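Local structure of fanconi-associated nuclease 1 homolog (Pseudomonas aeruginosa, 5Y7Q) at residues D107-A110 against A111-L115; E169-L173 against A174-A178. The protein is a bacterial homolog of Fanconi-associated nuclease 1, combining sequence regions of the FAN1 HTH, SAP and VRR-NUC domain families in one chain. All coordinates share one frame; numbering follows the deposited sequence.

Contact 1 of 2, residues D107-A110 against A111-L115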
loop_
_atom_site.group_PDB
_atom_site.type_symbol
_atom_site.label_atom_id
_atom_site.label_comp_id
_atom_site.label_asym_id
_atom_site.label_seq_id
_atom_site.Cartn_x
_atom_site.Cartn_y
_atom_site.Cartn_z
ATOM N N ASP A 107 -19.888 -32.069 -13.576
ATOM C CA ASP A 107 -18.801 -32.618 -14.378
ATOM C C ASP A 107 -17.912 -31.507 -14.920
ATOM O O ASP A 107 -18.379 -30.608 -15.627
ATOM C CB ASP A 107 -19.412 -33.434 -15.525
ATOM C CG ASP A 107 -18.372 -34.092 -16.423
ATOM O OD1 ASP A 107 -17.168 -33.769 -16.336
ATOM O OD2 ASP A 107 -18.786 -34.945 -17.244
ATOM N N THR A 108 -16.615 -31.592 -14.621
ATOM C CA THR A 108 -15.702 -30.533 -15.038
ATOM C C THR A 108 -15.405 -30.609 -16.522
ATOM O O THR A 108 -15.417 -29.586 -17.206
ATOM C CB THR A 108 -14.397 -30.603 -14.248
ATOM O OG1 THR A 108 -14.688 -30.515 -12.849
ATOM C CG2 THR A 108 -13.458 -29.455 -14.637
ATOM N N ARG A 109 -15.147 -31.812 -17.039
ATOM C CA ARG A 109 -14.799 -31.955 -18.451
ATOM C C ARG A 109 -15.897 -31.386 -19.349
ATOM O O ARG A 109 -15.628 -30.579 -20.260
ATOM C CB ARG A 109 -14.525 -33.426 -18.755
ATOM C CG ARG A 109 -13.706 -33.664 -20.012
ATOM C CD ARG A 109 -13.151 -35.078 -20.039
ATOM N NE ARG A 109 -12.233 -35.316 -18.932
ATOM C CZ ARG A 109 -11.838 -36.520 -18.544
ATOM N NH1 ARG A 109 -12.289 -37.603 -19.172
ATOM N NH2 ARG A 109 -10.999 -36.643 -17.525
ATOM N N ALA A 110 -17.150 -31.753 -19.067
ATOM C CA ALA A 110 -18.273 -31.181 -19.803
ATOM C C ALA A 110 -18.255 -29.658 -19.731
ATOM O O ALA A 110 -18.287 -28.979 -20.761
ATOM C CB ALA A 110 -19.593 -31.738 -19.269
ATOM N N ALA A 111 -18.146 -29.098 -18.527
ATOM C CA ALA A 111 -18.226 -27.644 -18.409
ATOM C C ALA A 111 -17.050 -26.943 -19.078
ATOM O O ALA A 111 -17.158 -25.765 -19.442
ATOM C CB ALA A 111 -18.319 -27.228 -16.936
ATOM N N VAL A 112 -15.916 -27.628 -19.228
ATOM C CA VAL A 112 -14.771 -26.965 -19.825
ATOM C C VAL A 112 -14.792 -27.005 -21.355
ATOM O O VAL A 112 -14.142 -26.152 -21.986
ATOM C CB VAL A 112 -13.460 -27.555 -19.277
ATOM C CG1 VAL A 112 -13.097 -28.851 -19.998
ATOM C CG2 VAL A 112 -12.330 -26.537 -19.392
ATOM N N GLN A 113 -15.516 -27.951 -21.980
ATOM C CA GLN A 113 -15.463 -28.063 -23.448
ATOM C C GLN A 113 -15.750 -26.758 -24.205
ATOM O O GLN A 113 -14.963 -26.412 -25.108
ATOM C CB GLN A 113 -16.404 -29.172 -23.935
ATOM C CG GLN A 113 -16.077 -30.561 -23.391
ATOM C CD GLN A 113 -14.694 -31.085 -23.796
ATOM O OE1 GLN A 113 -14.336 -31.135 -24.989
ATOM N NE2 GLN A 113 -13.926 -31.525 -22.805
ATOM N N PRO A 114 -16.810 -25.982 -23.896
ATOM C CA PRO A 114 -17.033 -24.741 -24.664
ATOM C C PRO A 114 -15.903 -23.732 -24.516
ATOM O O PRO A 114 -15.642 -22.980 -25.467
ATOM C CB PRO A 114 -18.356 -24.199 -24.102
ATOM C CG PRO A 114 -18.962 -25.309 -23.356
ATOM C CD PRO A 114 -17.825 -26.123 -22.835
ATOM N N LEU A 115 -15.219 -23.712 -23.357
ATOM C CA LEU A 115 -14.034 -22.869 -23.166
ATOM C C LEU A 115 -12.875 -23.325 -24.042
ATOM O O LEU A 115 -12.134 -22.495 -24.582
ATOM C CB LEU A 115 -13.609 -22.860 -21.689
ATOM C CG LEU A 115 -14.737 -22.464 -20.733
ATOM C CD1 LEU A 115 -14.349 -22.604 -19.284
ATOM C CD2 LEU A 115 -15.193 -21.049 -21.037
#

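Contact 2 of 2, residues E169-L173 against A174-A178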
loop_
_atom_site.group_PDB
_atom_site.type_symbol
_atom_site.label_atom_id
_atom_site.label_comp_id
_atom_site.label_asym_id
_atom_site.label_seq_id
_atom_site.Cartn_x
_atom_site.Cartn_y
_atom_site.Cartn_z
ATOM N N GLU A 169 14.100 -28.598 -22.277
ATOM C CA GLU A 169 13.088 -28.540 -23.327
ATOM C C GLU A 169 11.700 -28.792 -22.744
ATOM O O GLU A 169 11.493 -29.746 -21.984
ATOM C CB GLU A 169 13.412 -29.541 -24.452
ATOM C CG GLU A 169 13.008 -31.008 -24.225
ATOM C CD GLU A 169 14.195 -31.949 -24.102
ATOM O OE1 GLU A 169 14.682 -32.461 -25.141
ATOM O OE2 GLU A 169 14.637 -32.178 -22.956
ATOM N N ALA A 170 10.759 -27.910 -23.073
ATOM C CA ALA A 170 9.386 -28.047 -22.609
ATOM C C ALA A 170 8.623 -29.064 -23.457
ATOM O O ALA A 170 8.938 -29.299 -24.631
ATOM C CB ALA A 170 8.679 -26.694 -22.628
ATOM N N ARG A 171 7.614 -29.678 -22.844
ATOM C CA ARG A 171 6.865 -30.769 -23.449
ATOM C C ARG A 171 5.400 -30.607 -23.065
ATOM O O ARG A 171 5.074 -29.963 -22.069
ATOM C CB ARG A 171 7.399 -32.139 -22.977
ATOM C CG ARG A 171 8.898 -32.369 -23.227
ATOM C CD ARG A 171 9.517 -33.478 -22.348
ATOM N NE ARG A 171 10.867 -33.847 -22.796
ATOM C CZ ARG A 171 11.486 -34.986 -22.482
ATOM N NH1 ARG A 171 10.890 -35.889 -21.711
ATOM N NH2 ARG A 171 12.705 -35.233 -22.949
ATOM N N ARG A 172 4.510 -31.203 -23.852
ATOM C CA ARG A 172 3.158 -31.391 -23.351
ATOM C C ARG A 172 3.217 -32.341 -22.155
ATOM O O ARG A 172 4.206 -33.048 -21.943
ATOM C CB ARG A 172 2.218 -31.951 -24.439
ATOM C CG ARG A 172 2.301 -31.285 -25.827
ATOM C CD ARG A 172 1.579 -32.098 -26.924
ATOM N NE ARG A 172 2.449 -32.461 -28.054
ATOM C CZ ARG A 172 2.640 -33.709 -28.529
ATOM N NH1 ARG A 172 2.017 -34.756 -27.986
ATOM N NH2 ARG A 172 3.453 -33.923 -29.567
ATOM N N LEU A 173 2.161 -32.325 -21.341
ATOM C CA LEU A 173 2.084 -33.277 -20.232
ATOM C C LEU A 173 2.164 -34.721 -20.724
ATOM O O LEU A 173 2.797 -35.567 -20.082
ATOM C CB LEU A 173 0.801 -33.061 -19.428
ATOM C CG LEU A 173 0.468 -34.123 -18.359
ATOM C CD1 LEU A 173 1.632 -34.377 -17.410
ATOM C CD2 LEU A 173 -0.770 -33.747 -17.548
ATOM N N ALA A 174 1.517 -35.023 -21.857
ATOM C CA ALA A 174 1.573 -36.375 -22.405
ATOM C C ALA A 174 3.000 -36.776 -22.767
ATOM O O ALA A 174 3.368 -37.950 -22.646
ATOM C CB ALA A 174 0.657 -36.487 -23.623
ATOM N N GLU A 175 3.819 -35.823 -23.209
ATOM C CA GLU A 175 5.213 -36.118 -23.506
ATOM C C GLU A 175 6.093 -36.199 -22.263
ATOM O O GLU A 175 7.222 -36.691 -22.357
ATOM C CB GLU A 175 5.787 -35.068 -24.458
ATOM C CG GLU A 175 5.248 -35.126 -25.882
ATOM C CD GLU A 175 5.795 -34.006 -26.755
ATOM O OE1 GLU A 175 6.556 -34.314 -27.708
ATOM O OE2 GLU A 175 5.466 -32.821 -26.471
ATOM N N TRP A 176 5.633 -35.711 -21.109
ATOM C CA TRP A 176 6.423 -35.888 -19.894
ATOM C C TRP A 176 6.235 -37.295 -19.340
ATOM O O TRP A 176 7.183 -38.085 -19.287
ATOM C CB TRP A 176 6.056 -34.839 -18.847
ATOM C CG TRP A 176 6.670 -33.469 -19.041
ATOM C CD1 TRP A 176 6.002 -32.314 -19.301
ATOM C CD2 TRP A 176 8.058 -33.115 -18.951
ATOM N NE1 TRP A 176 6.881 -31.264 -19.399
ATOM C CE2 TRP A 176 8.149 -31.725 -19.184
ATOM C CE3 TRP A 176 9.230 -33.835 -18.710
ATOM C CZ2 TRP A 176 9.361 -31.042 -19.180
ATOM C CZ3 TRP A 176 10.434 -33.149 -18.705
ATOM C CH2 TRP A 176 10.486 -31.766 -18.931
ATOM N N GLN A 177 5.015 -37.629 -18.931
ATOM C CA GLN A 177 4.666 -39.010 -18.626
ATOM C C GLN A 177 3.337 -39.353 -19.282
ATOM O O GLN A 177 2.344 -38.643 -19.087
ATOM C CB GLN A 177 4.607 -39.262 -17.117
ATOM C CG GLN A 177 3.643 -38.393 -16.355
ATOM C CD GLN A 177 3.226 -39.054 -15.063
ATOM O OE1 GLN A 177 3.302 -40.279 -14.941
ATOM N NE2 GLN A 177 2.783 -38.255 -14.090
ATOM N N ALA A 178 3.327 -40.449 -20.056
ATOM C CA ALA A 178 2.158 -40.850 -20.831
ATOM C C ALA A 178 1.107 -41.593 -20.011
ATOM O O ALA A 178 -0.028 -41.725 -20.477
ATOM C CB ALA A 178 2.590 -41.720 -22.017
#

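Contact 1 of 2, residues D107-A110 against A111-L115
The N-terminal turn of helix 108-118 brings D107 against A111, whose N donates to D107 O at 3.3 Å. D107 is the N-cap. Its OD1 accepts weak capping bonds from the N atoms of R109 and A110. One step on, V112 N donates to T108 O at 2.9 Å. The V112 side chain has chi1 81°. This puts CG1 between its own N and carbonyl carbon, on the side of R109 O. V112 also packs on L83 of helix 78-89 and on Y185 of strand 184-187, within the FAN1 HTH family region. R109 and Q113 lie side by side and point the same way. The Q113 chain bends at chi2 (-62°) and folds back, and Q113 NE2 donates to R109 O at 3.2 Å. That donor stands 53° above the carbonyl plane, while the oxygen lies in the amide plane. R109 CG lies 3.5 Å from Q113 NE2. The guanidinium itself reaches E97 in a salt bridge. P114 has no N-H, and its CD sits 3.6 Å from A110 O. A110 O accepts from Q113 N at 3.2 Å. The helix is kinked at P114 and L115, whose N atoms have no bond to the preceding turn.

Contact 2 of 2, residues E169-L173 against A174-A178
The backbone O of E169 approaches the W176 indole, 3.8 Å from W176 CZ2. E169 OE2 also makes a long salt bridge, 3.6 Å, to R171 NH2. The R171 backbone pairs with L127 of strand 126-127. R171 extends straight from CG to NE and crosses the W176 side chain at about a right angle. Its CD lies over one face of the indole, 3.6 Å from the centroid of the six-membered ring and 7° off the normal, a CH-pi contact. W176 NE1 gives a weak hydrogen bond to L127 O, which ties the ring to the neighbouring strand. R172 meets E175 twice. R172 N donates to E175 OE2 at 3.2 Å, on the anti side of the carboxylate. E175 has CG anti to its carbonyl carbon (chi1 -70°) and an extended chain, which brings OE2 back to R172 N. The R172 guanidinium stacks on that carboxylate, the planes 12° apart. R172 NE is 3.4 Å from E175 OE2, but the oxygen is well out of the guanidinium plane, so this salt bridge rests on charge alone. L173 directs its side chain to L127 and F180. L173 O accepts from W176 N at 3.0 Å and from Q177 N at 3.2 Å. E175 accepting from the N three residues earlier resembles half a capping box, where weakly bonded strand 171-172 enters short, weakly bonded helix 173-176 in the SAP family region.

Overall arrangement
Contact 1 comes first along the chain, and contact 2 opens after it closes. Their centres are 23 Å apart, and their nearest atoms about 11 Å, so they do not touch. They lie on the same side of the chain's centre, far out from it, in the HTH and SAP regions respectively. Helix 108-118 leads to strands 121-123 and 126-127. The latter pairs with strand 171-172 of contact 2. After helix 173-176 the chain enters strand 184-187, which pairs with 121-123 and touches R109 and V112 of contact 1. The chain from contact 2 thus returns to the sheet next to contact 1. The bound nucleic acid is about 11 Å from contact 1 and about 12 Å from contact 2, between nearest atoms.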